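Local coordinates for protein Lys-gingipain catalytic subunit (Porphyromonas gingivalis, PDB 6I9A) that cleaves proteins after lysine residues as a secreted, calcium-binding cysteine endopeptidase of family C25, with haemoglobin, collagen and immunoglobulins among its substrates, at residues S162-Q166 with V167-T171; I172-G175 with M176-Y180; H216-E219 with T220-A223. All coordinates share one frame; numbering follows the deposited sequence.

Contact 1: S162-Q166 with V167-T171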
loop_
_atom_site.group_PDB
_atom_site.type_symbol
_atom_site.label_atom_id
_atom_site.label_comp_id
_atom_site.label_asym_id
_atom_site.label_seq_id
_atom_site.Cartn_x
_atom_site.Cartn_y
_atom_site.Cartn_z
ATOM N N SER A 162 -5.998 30.696 -0.070
ATOM C CA SER A 162 -6.738 30.602 -1.329
ATOM C C SER A 162 -7.139 29.180 -1.706
ATOM O O SER A 162 -8.229 28.989 -2.249
ATOM C CB SER A 162 -5.979 31.241 -2.493
ATOM O OG SER A 162 -4.766 30.556 -2.817
ATOM N N TRP A 163 -6.263 28.196 -1.445
ATOM C CA TRP A 163 -6.515 26.847 -1.962
ATOM C C TRP A 163 -7.397 26.000 -1.066
ATOM O O TRP A 163 -7.943 25.003 -1.560
ATOM C CB TRP A 163 -5.180 26.115 -2.179
ATOM C CG TRP A 163 -4.366 26.627 -3.338
ATOM C CD1 TRP A 163 -3.252 27.418 -3.271
ATOM C CD2 TRP A 163 -4.570 26.315 -4.716
ATOM N NE1 TRP A 163 -2.779 27.660 -4.538
ATOM C CE2 TRP A 163 -3.573 26.999 -5.445
ATOM C CE3 TRP A 163 -5.547 25.579 -5.414
ATOM C CZ2 TRP A 163 -3.480 26.931 -6.845
ATOM C CZ3 TRP A 163 -5.424 25.463 -6.800
ATOM C CH2 TRP A 163 -4.444 26.193 -7.502
ATOM N N ASN A 164 -7.556 26.335 0.226
ATOM C CA ASN A 164 -8.430 25.487 1.038
ATOM C C ASN A 164 -9.843 25.458 0.445
ATOM O O ASN A 164 -10.447 24.389 0.329
ATOM C CB ASN A 164 -8.419 26.015 2.490
ATOM C CG ASN A 164 -9.553 25.451 3.300
ATOM O OD1 ASN A 164 -10.690 25.931 3.241
ATOM N ND2 ASN A 164 -9.303 24.321 3.980
ATOM N N SER A 165 -10.379 26.626 0.039
ATOM C CA SER A 165 -11.748 26.589 -0.491
ATOM C C SER A 165 -11.795 26.102 -1.929
ATOM O O SER A 165 -12.799 25.506 -2.360
ATOM C CB SER A 165 -12.382 27.994 -0.410
ATOM O OG SER A 165 -11.668 28.950 -1.196
ATOM N N GLN A 166 -10.747 26.378 -2.711
ATOM C CA GLN A 166 -10.774 26.058 -4.140
ATOM C C GLN A 166 -10.513 24.606 -4.433
ATOM O O GLN A 166 -11.041 24.090 -5.430
ATOM C CB GLN A 166 -9.763 26.919 -4.895
ATOM C CG GLN A 166 -10.189 28.407 -4.867
ATOM C CD GLN A 166 -11.395 28.583 -5.758
ATOM O OE1 GLN A 166 -11.328 28.299 -6.938
ATOM N NE2 GLN A 166 -12.499 28.950 -5.194
ATOM N N VAL A 167 -9.685 23.947 -3.601
ATOM C CA VAL A 167 -9.325 22.549 -3.879
ATOM C C VAL A 167 -9.434 21.659 -2.638
ATOM O O VAL A 167 -9.910 20.548 -2.758
ATOM C CB VAL A 167 -7.884 22.498 -4.426
ATOM C CG1 VAL A 167 -7.273 21.096 -4.335
ATOM C CG2 VAL A 167 -7.863 22.969 -5.887
ATOM N N GLY A 168 -8.956 22.116 -1.474
ATOM C CA GLY A 168 -8.944 21.216 -0.312
ATOM C C GLY A 168 -10.330 20.741 0.064
ATOM O O GLY A 168 -10.601 19.525 0.214
ATOM N N GLN A 169 -11.260 21.707 0.219
ATOM C CA GLN A 169 -12.619 21.315 0.603
ATOM C C GLN A 169 -13.330 20.475 -0.482
ATOM O O GLN A 169 -13.880 19.426 -0.180
ATOM C CB GLN A 169 -13.442 22.517 0.991
ATOM C CG GLN A 169 -12.964 23.202 2.278
ATOM C CD GLN A 169 -13.973 24.189 2.772
ATOM O OE1 GLN A 169 -15.183 23.890 2.785
ATOM N NE2 GLN A 169 -13.493 25.342 3.169
ATOM N N PRO A 170 -13.252 20.867 -1.768
ATOM C CA PRO A 170 -13.873 20.005 -2.796
ATOM C C PRO A 170 -13.304 18.587 -2.787
ATOM O O PRO A 170 -14.037 17.631 -3.012
ATOM C CB PRO A 170 -13.603 20.759 -4.128
ATOM C CG PRO A 170 -13.486 22.220 -3.686
ATOM C CD PRO A 170 -12.853 22.191 -2.326
ATOM N N THR A 171 -11.978 18.444 -2.531
ATOM C CA THR A 171 -11.375 17.091 -2.482
ATOM C C THR A 171 -12.037 16.249 -1.388
ATOM O O THR A 171 -12.529 15.133 -1.654
ATOM C CB THR A 171 -9.888 17.194 -2.186
ATOM O OG1 THR A 171 -9.206 17.875 -3.254
ATOM C CG2 THR A 171 -9.255 15.802 -2.036
#
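Asn164 and Gln169, five residues apart on the first turns of helix 163-178, join their side-chain amides: Gln169 NE2 donates to Asn164 OD1 over 2.9 Å in a nearly straight bond (174°). The acceptor lies in the amide plane of Gln169, yet the two amides are turned 57° against each other. Asn164 begins by leading off from the following turn, but with CG anti to its backbone N (chi1 165°) its amide comes back within reach of Gln169, whose chain is extended beyond CG. The same two residues are linked through the backbone, Gln169 N giving to Asn164 O at 2.8 Å, and Gln169 CG rests on that oxygen at 3.4 Å. Asn164 ND2 is held by the carbonyls of Gly158 and Leu193, so both ends of this amide have partners and its rotation is fixed.

The backbone bond from Gln169 N to Asn164 O spans five residues, as in a pi-type turn, and so does that from Gly168 N to Trp163 O (3.1 Å); Trp163 O also accepts from Val167 N (2.9 Å). Pro170 has no N-H to give, and the helix kinks there; its CD lies 3.3 Å from Ser165 O. Thr171 OG1 and its own backbone N reach Val167 O from opposite faces of the carbonyl plane.

Trp163 and Val167 lie alongside, pointing the same way, with Val167 CG2 at the indole edge, in plane and 3.5 Å from Trp163 CE3. Trp163 stacks on Trp285, meets Phe299 edge-to-face and touches the bound inhibitor. The helix links strands 152-157 and 188-192 in a beta-alpha-beta unit, while Val167, Pro170 and Thr171 pack on Tyr289 of helix 285-293.

Contact 2: I172-G175 with M176-Y180. With NA (sodium ion), chain F.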
loop_
_atom_site.group_PDB
_atom_site.type_symbol
_atom_site.label_atom_id
_atom_site.label_comp_id
_atom_site.label_asym_id
_atom_site.label_seq_id
_atom_site.Cartn_x
_atom_site.Cartn_y
_atom_site.Cartn_z
ATOM N N ILE A 172 -12.043 16.777 -0.151
ATOM C CA ILE A 172 -12.559 15.969 0.970
ATOM C C ILE A 172 -14.065 15.770 0.824
ATOM O O ILE A 172 -14.573 14.672 1.107
ATOM C CB ILE A 172 -12.178 16.680 2.296
ATOM C CG1 ILE A 172 -10.655 16.769 2.479
ATOM C CG2 ILE A 172 -12.865 16.000 3.507
ATOM C CD1 ILE A 172 -9.891 15.506 2.381
ATOM N N LYS A 173 -14.793 16.781 0.339
ATOM C CA LYS A 173 -16.236 16.641 0.133
ATOM C C LYS A 173 -16.548 15.567 -0.891
ATOM O O LYS A 173 -17.554 14.859 -0.757
ATOM C CB LYS A 173 -16.879 17.973 -0.236
ATOM C CG LYS A 173 -16.887 18.973 0.928
ATOM C CD LYS A 173 -17.433 20.348 0.478
ATOM C CE LYS A 173 -17.642 21.257 1.681
ATOM N NZ LYS A 173 -18.204 22.564 1.248
ATOM N N TYR A 174 -15.753 15.444 -1.960
ATOM C CA TYR A 174 -15.970 14.385 -2.961
ATOM C C TYR A 174 -15.793 13.013 -2.295
ATOM O O TYR A 174 -16.634 12.141 -2.434
ATOM C CB TYR A 174 -14.932 14.576 -4.104
ATOM C CG TYR A 174 -15.040 13.538 -5.195
ATOM C CD1 TYR A 174 -15.774 13.788 -6.362
ATOM C CD2 TYR A 174 -14.400 12.308 -5.074
ATOM C CE1 TYR A 174 -15.826 12.860 -7.394
ATOM C CE2 TYR A 174 -14.464 11.353 -6.097
ATOM C CZ TYR A 174 -15.183 11.638 -7.241
ATOM O OH TYR A 174 -15.266 10.755 -8.280
ATOM N N GLY A 175 -14.703 12.850 -1.538
ATOM C CA GLY A 175 -14.491 11.600 -0.805
ATOM C C GLY A 175 -15.667 11.222 0.097
ATOM O O GLY A 175 -16.106 10.054 0.123
ATOM N N MET A 176 -16.152 12.180 0.848
ATOM C CA MET A 176 -17.290 11.940 1.738
ATOM C C MET A 176 -18.598 11.690 1.010
ATOM O O MET A 176 -19.389 10.842 1.427
ATOM C CB MET A 176 -17.471 13.116 2.728
ATOM C CG MET A 176 -16.290 13.280 3.658
ATOM S SD MET A 176 -16.542 14.483 4.947
ATOM C CE MET A 176 -16.770 15.905 4.040
ATOM N N GLN A 177 -18.849 12.402 -0.089
ATOM C CA GLN A 177 -20.089 12.227 -0.809
ATOM C C GLN A 177 -20.178 10.817 -1.306
ATOM O O GLN A 177 -21.237 10.190 -1.219
ATOM C CB GLN A 177 -20.163 13.205 -1.997
ATOM C CG GLN A 177 -21.360 12.914 -2.873
ATOM C CD GLN A 177 -21.631 13.950 -3.899
ATOM O OE1 GLN A 177 -20.989 15.004 -3.937
ATOM N NE2 GLN A 177 -22.644 13.689 -4.705
ATOM N N TYR A 178 -19.097 10.324 -1.967
ATOM C CA TYR A 178 -19.219 9.064 -2.656
ATOM C C TYR A 178 -18.810 7.849 -1.851
ATOM O O TYR A 178 -19.327 6.765 -2.185
ATOM C CB TYR A 178 -18.387 9.144 -3.957
ATOM C CG TYR A 178 -19.043 10.102 -4.930
ATOM C CD1 TYR A 178 -20.284 9.804 -5.501
ATOM C CD2 TYR A 178 -18.483 11.361 -5.209
ATOM C CE1 TYR A 178 -20.937 10.714 -6.315
ATOM C CE2 TYR A 178 -19.106 12.248 -6.081
ATOM C CZ TYR A 178 -20.338 11.920 -6.620
ATOM O OH TYR A 178 -20.907 12.787 -7.527
ATOM N N TYR A 179 -17.887 7.974 -0.882
ATOM C CA TYR A 179 -17.309 6.755 -0.297
ATOM C C TYR A 179 -17.226 6.765 1.229
ATOM O O TYR A 179 -17.628 5.785 1.844
ATOM C CB TYR A 179 -15.895 6.554 -0.878
ATOM C CG TYR A 179 -15.921 6.547 -2.394
ATOM C CD1 TYR A 179 -16.643 5.582 -3.098
ATOM C CD2 TYR A 179 -15.249 7.524 -3.136
ATOM C CE1 TYR A 179 -16.682 5.572 -4.488
ATOM C CE2 TYR A 179 -15.273 7.516 -4.529
ATOM C CZ TYR A 179 -16.017 6.548 -5.191
ATOM O OH TYR A 179 -16.096 6.533 -6.571
ATOM N N TYR A 180 -16.633 7.808 1.820
ATOM C CA TYR A 180 -16.429 7.847 3.278
ATOM C C TYR A 180 -17.686 8.358 3.943
ATOM O O TYR A 180 -17.832 9.542 4.262
ATOM C CB TYR A 180 -15.193 8.709 3.602
ATOM C CG TYR A 180 -13.930 8.108 3.022
ATOM C CD1 TYR A 180 -13.389 6.939 3.553
ATOM C CD2 TYR A 180 -13.253 8.728 1.975
ATOM C CE1 TYR A 180 -12.241 6.353 3.006
ATOM C CE2 TYR A 180 -12.099 8.158 1.428
ATOM C CZ TYR A 180 -11.603 6.974 1.937
ATOM O OH TYR A 180 -10.491 6.362 1.386
HETATM NA NA NA F . -13.639 10.818 -10.190
HETATM O O HOH W 1 -15.169 9.511 -11.578
#
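The edge of Tyr178 is set against the face of Tyr174, one helical turn earlier, in an edge-to-face pair with centroids 4.9 Å apart and planes at 57°. Tyr178 CD2 sits over the centre of the Tyr174 ring, while Tyr178 CE2 comes within 3.6 Å of Tyr174 CE1.

The same Tyr174 ring carries the metal contact. Its CG is anti to the backbone N (chi1 179°), which sends the phenol out from the helix until Tyr174 OH binds a sodium ion at 2.5 Å. A water, Val293, Thr308, Ser309 and Asp314 complete the site. Tyr179 OH is hydrogen-bonded to OD1 of Asp314, whose OD2 binds the sodium ion, and so probably helps to position that carboxylate; Tyr178 OH is hydrogen-bonded to Phe305 N.

Apolar contact on another side of the helix is lighter: the methyl CE of Met176, brought round by a bend at chi3 (-62°), lies 3.9 Å from Ile172 CG2.

Among the backbone bonds, Met176 N to Ile172 O (3.0 Å) and Tyr178 N to Tyr174 O (3.1 Å) are regular i-to-i+4 links. The helix closes at Gly175 O, which is gripped by two donors from opposite faces of its plane, Tyr179 N and Tyr180 N, each at 2.9 Å.

The C-terminal end of helix 163-178 packs on strand 152-157 through Ile172, Met176 and Tyr180, which touch Leu155, and on helix 312-317 through Ile172, Tyr174 and Tyr179, which meet Tyr313; Met176 also reaches strand 188-192.

Contact 3: H216-E219 with T220-A223. With H8E (benzyl-N-[(2S)-1-[[(3S)-7-amino-1-(benzylamino)-1,2-dioxoheptan-3-yl]amino]-5-(2-methyl-2-phenylhydrazinyl)-1,5-dioxopentan-2-yl]carbamate), chain I.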
loop_
_atom_site.group_PDB
_atom_site.type_symbol
_atom_site.label_atom_id
_atom_site.label_comp_id
_atom_site.label_asym_id
_atom_site.label_seq_id
_atom_site.Cartn_x
_atom_site.Cartn_y
_atom_site.Cartn_z
ATOM N N HIS A 216 -0.467 21.974 3.411
ATOM C CA HIS A 216 1.003 22.146 3.437
ATOM C C HIS A 216 1.704 21.071 4.224
ATOM O O HIS A 216 1.259 20.706 5.329
ATOM C CB HIS A 216 1.372 23.511 4.014
ATOM C CG HIS A 216 0.673 24.666 3.383
ATOM N ND1 HIS A 216 0.297 25.755 4.140
ATOM C CD2 HIS A 216 0.238 24.856 2.128
ATOM C CE1 HIS A 216 -0.315 26.590 3.321
ATOM N NE2 HIS A 216 -0.345 26.120 2.101
ATOM N N GLY A 217 2.845 20.642 3.722
ATOM C CA GLY A 217 3.707 19.690 4.402
ATOM C C GLY A 217 5.123 20.169 4.548
ATOM O O GLY A 217 5.618 20.951 3.725
ATOM N N SER A 218 5.806 19.636 5.555
ATOM C CA SER A 218 7.242 19.772 5.707
ATOM C C SER A 218 7.835 18.367 5.780
ATOM O O SER A 218 7.106 17.367 5.774
ATOM C CB SER A 218 7.636 20.580 6.937
ATOM O OG SER A 218 7.475 19.757 8.084
ATOM N N GLU A 219 9.164 18.263 5.895
ATOM C CA GLU A 219 9.780 16.925 5.943
ATOM C C GLU A 219 9.343 16.155 7.151
ATOM O O GLU A 219 9.351 14.927 7.112
ATOM C CB GLU A 219 11.316 17.043 6.029
ATOM C CG GLU A 219 11.961 17.832 4.867
ATOM C CD GLU A 219 12.138 19.342 5.086
ATOM O OE1 GLU A 219 11.453 19.915 5.969
ATOM O OE2 GLU A 219 12.959 19.950 4.360
ATOM N N THR A 220 8.956 16.866 8.224
ATOM C CA THR A 220 8.659 16.220 9.505
ATOM C C THR A 220 7.284 16.558 10.039
ATOM O O THR A 220 7.020 16.336 11.232
ATOM C CB THR A 220 9.753 16.587 10.543
ATOM O OG1 THR A 220 9.788 18.013 10.682
ATOM C CG2 THR A 220 11.109 16.047 10.164
ATOM N N ALA A 221 6.367 17.058 9.188
ATOM C CA ALA A 221 5.058 17.424 9.694
ATOM C C ALA A 221 4.037 17.553 8.602
ATOM O O ALA A 221 4.321 17.988 7.478
ATOM C CB ALA A 221 5.106 18.780 10.452
ATOM N N TRP A 222 2.780 17.308 8.983
ATOM C CA TRP A 222 1.616 17.907 8.333
ATOM C C TRP A 222 1.575 19.306 8.959
ATOM O O TRP A 222 1.517 19.430 10.187
ATOM C CB TRP A 222 0.335 17.107 8.580
ATOM C CG TRP A 222 0.333 15.783 7.892
ATOM C CD1 TRP A 222 1.150 15.365 6.877
ATOM C CD2 TRP A 222 -0.647 14.762 8.065
ATOM N NE1 TRP A 222 0.751 14.128 6.436
ATOM C CE2 TRP A 222 -0.351 13.731 7.153
ATOM C CE3 TRP A 222 -1.742 14.599 8.939
ATOM C CZ2 TRP A 222 -1.165 12.590 7.003
ATOM C CZ3 TRP A 222 -2.507 13.437 8.836
ATOM C CH2 TRP A 222 -2.211 12.444 7.883
ATOM N N ALA A 223 1.676 20.374 8.169
ATOM C CA ALA A 223 2.036 21.665 8.747
ATOM C C ALA A 223 0.904 22.454 9.391
ATOM O O ALA A 223 1.181 23.208 10.347
ATOM C CB ALA A 223 2.725 22.529 7.704
HETATM C CAQ H8E I . 6.230 23.939 4.792
HETATM C CAK H8E I . 6.029 24.197 6.164
HETATM C CAH H8E I . 4.976 25.017 6.571
HETATM C CAL H8E I . 4.121 25.608 5.645
HETATM C CAR H8E I . 4.357 25.350 4.303
HETATM C CBO H8E I . 5.358 24.503 3.850
HETATM C CBA H8E I . 5.536 24.348 2.459
HETATM N NBE H8E I . 4.703 23.276 1.887
HETATM C CBL H8E I . 4.203 23.326 0.621
HETATM O OAE H8E I . 4.327 24.335 -0.084
HETATM C CBN H8E I . 3.478 22.074 0.138
HETATM O OAG H8E I . 3.094 21.314 1.080
HETATM C CBS H8E I . 2.404 22.409 -0.945
HETATM C CBB H8E I . 1.341 21.315 -1.099
HETATM C CAY H8E I . 0.225 21.702 -2.074
HETATM C CAX H8E I . -0.716 20.555 -2.459
HETATM C CAW H8E I . -1.645 20.162 -1.318
HETATM N NAB H8E I . -2.551 19.068 -1.780
HETATM N NBG H8E I . 2.984 22.730 -2.255
HETATM C C H8E I . 2.842 23.876 -2.920
HETATM O O H8E I . 2.246 24.867 -2.519
HETATM C CA H8E I . 3.675 23.925 -4.194
HETATM N N H8E I . 3.158 24.887 -5.163
HETATM C CBK H8E I . 1.977 24.709 -5.808
HETATM O OAD H8E I . 1.239 23.767 -5.485
HETATM O OBI H8E I . 1.713 25.567 -6.719
HETATM C CBD H8E I . 0.411 25.506 -7.407
HETATM C CBP H8E I . 0.191 26.697 -8.226
HETATM C CAS H8E I . 0.427 26.703 -9.602
HETATM C CAM H8E I . 0.199 27.847 -10.425
HETATM C CAI H8E I . -0.211 29.011 -9.752
HETATM C CAN H8E I . -0.378 29.020 -8.375
HETATM C CAT H8E I . -0.188 27.887 -7.603
HETATM C CB H8E I . 5.124 24.303 -3.843
HETATM C CG H8E I . 5.245 25.682 -3.143
HETATM C CD H8E I . 6.588 25.843 -2.494
HETATM O OE1 H8E I . 7.562 26.211 -3.152
HETATM N NE2 H8E I . 6.587 25.479 -1.198
HETATM N NBT H8E I . 7.766 25.394 -0.439
HETATM C CAA H8E I . 8.023 24.013 0.050
HETATM C CBQ H8E I . 8.047 26.549 0.352
HETATM C CAU H8E I . 8.802 26.473 1.533
HETATM C CAO H8E I . 9.107 27.628 2.249
HETATM C CAJ H8E I . 8.656 28.864 1.804
HETATM C CAP H8E I . 7.873 28.953 0.661
HETATM C CAV H8E I . 7.587 27.801 -0.076
HETATM O O HOH W 2 11.217 19.556 8.863
#
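His216 O takes the backbone N-H of Ala223 at 2.9 Å, and Ser218 N gives to Ala221 O at 2.9 Å in an almost straight bond (176°) lying in the carbonyl plane. His216 O has a second donor in Tyr213 OH, and Ala221 O a weak further approach from Gly217 CA. Ser218 OG, tucked between its own backbone N and carbonyl carbon (chi1 76°), accepts from Thr220 N at 3.3 Å. Water 2 bridges the far end, donating to Glu219 OE1 and hydrogen-bonded to Thr220 OG1.

These bonds close a tight antiparallel beta hairpin through a type I turn from Ser218 to Ala221, and Gly217 with Trp222 forms a non-hydrogen-bonded pair. At the root of the hairpin is His216, inferred to be the catalytic proton donor, whose NE2 is hydrogen-bonded to Asp160.

Gly217 turns both its backbone N and its O to the inhibitor. Gly217 N donates to OAG, the keto-position oxygen of the ketoamide, at 2.7 Å, and Gly217 O accepts from the benzylamide nitrogen NBE at 3.1 Å, a more bent bond (138°). His216 CB, 3.5 Å from CAR, and Ala223 CB, 3.5 Å from CAH, both touch the hairpin-facing side of the benzylamide ring. Across the hairpin, Trp222 stacks on Phe261 and Tyr213, and its NE1 is satisfied by Tyr276 OH.

Contacts 1 and 2 follow each other along helix 163-178 with centres about 14 Å apart, whereas contact 3 is a separate hairpin whose centre is about 18 Å from that of contact 1. All three are partly buried, and contact 2 has the largest share of buried residues. Chemistry changes along the helix: an amide pair and a pi-type turn at its start give way to tyrosines and a sodium ion at its end, away from the active site. Contacts 1 and 3 instead share the inhibitor pocket, one offering an indole, the other mainly backbone donors and acceptors, and Asp160 is hydrogen-bonded to both Trp163 and His216.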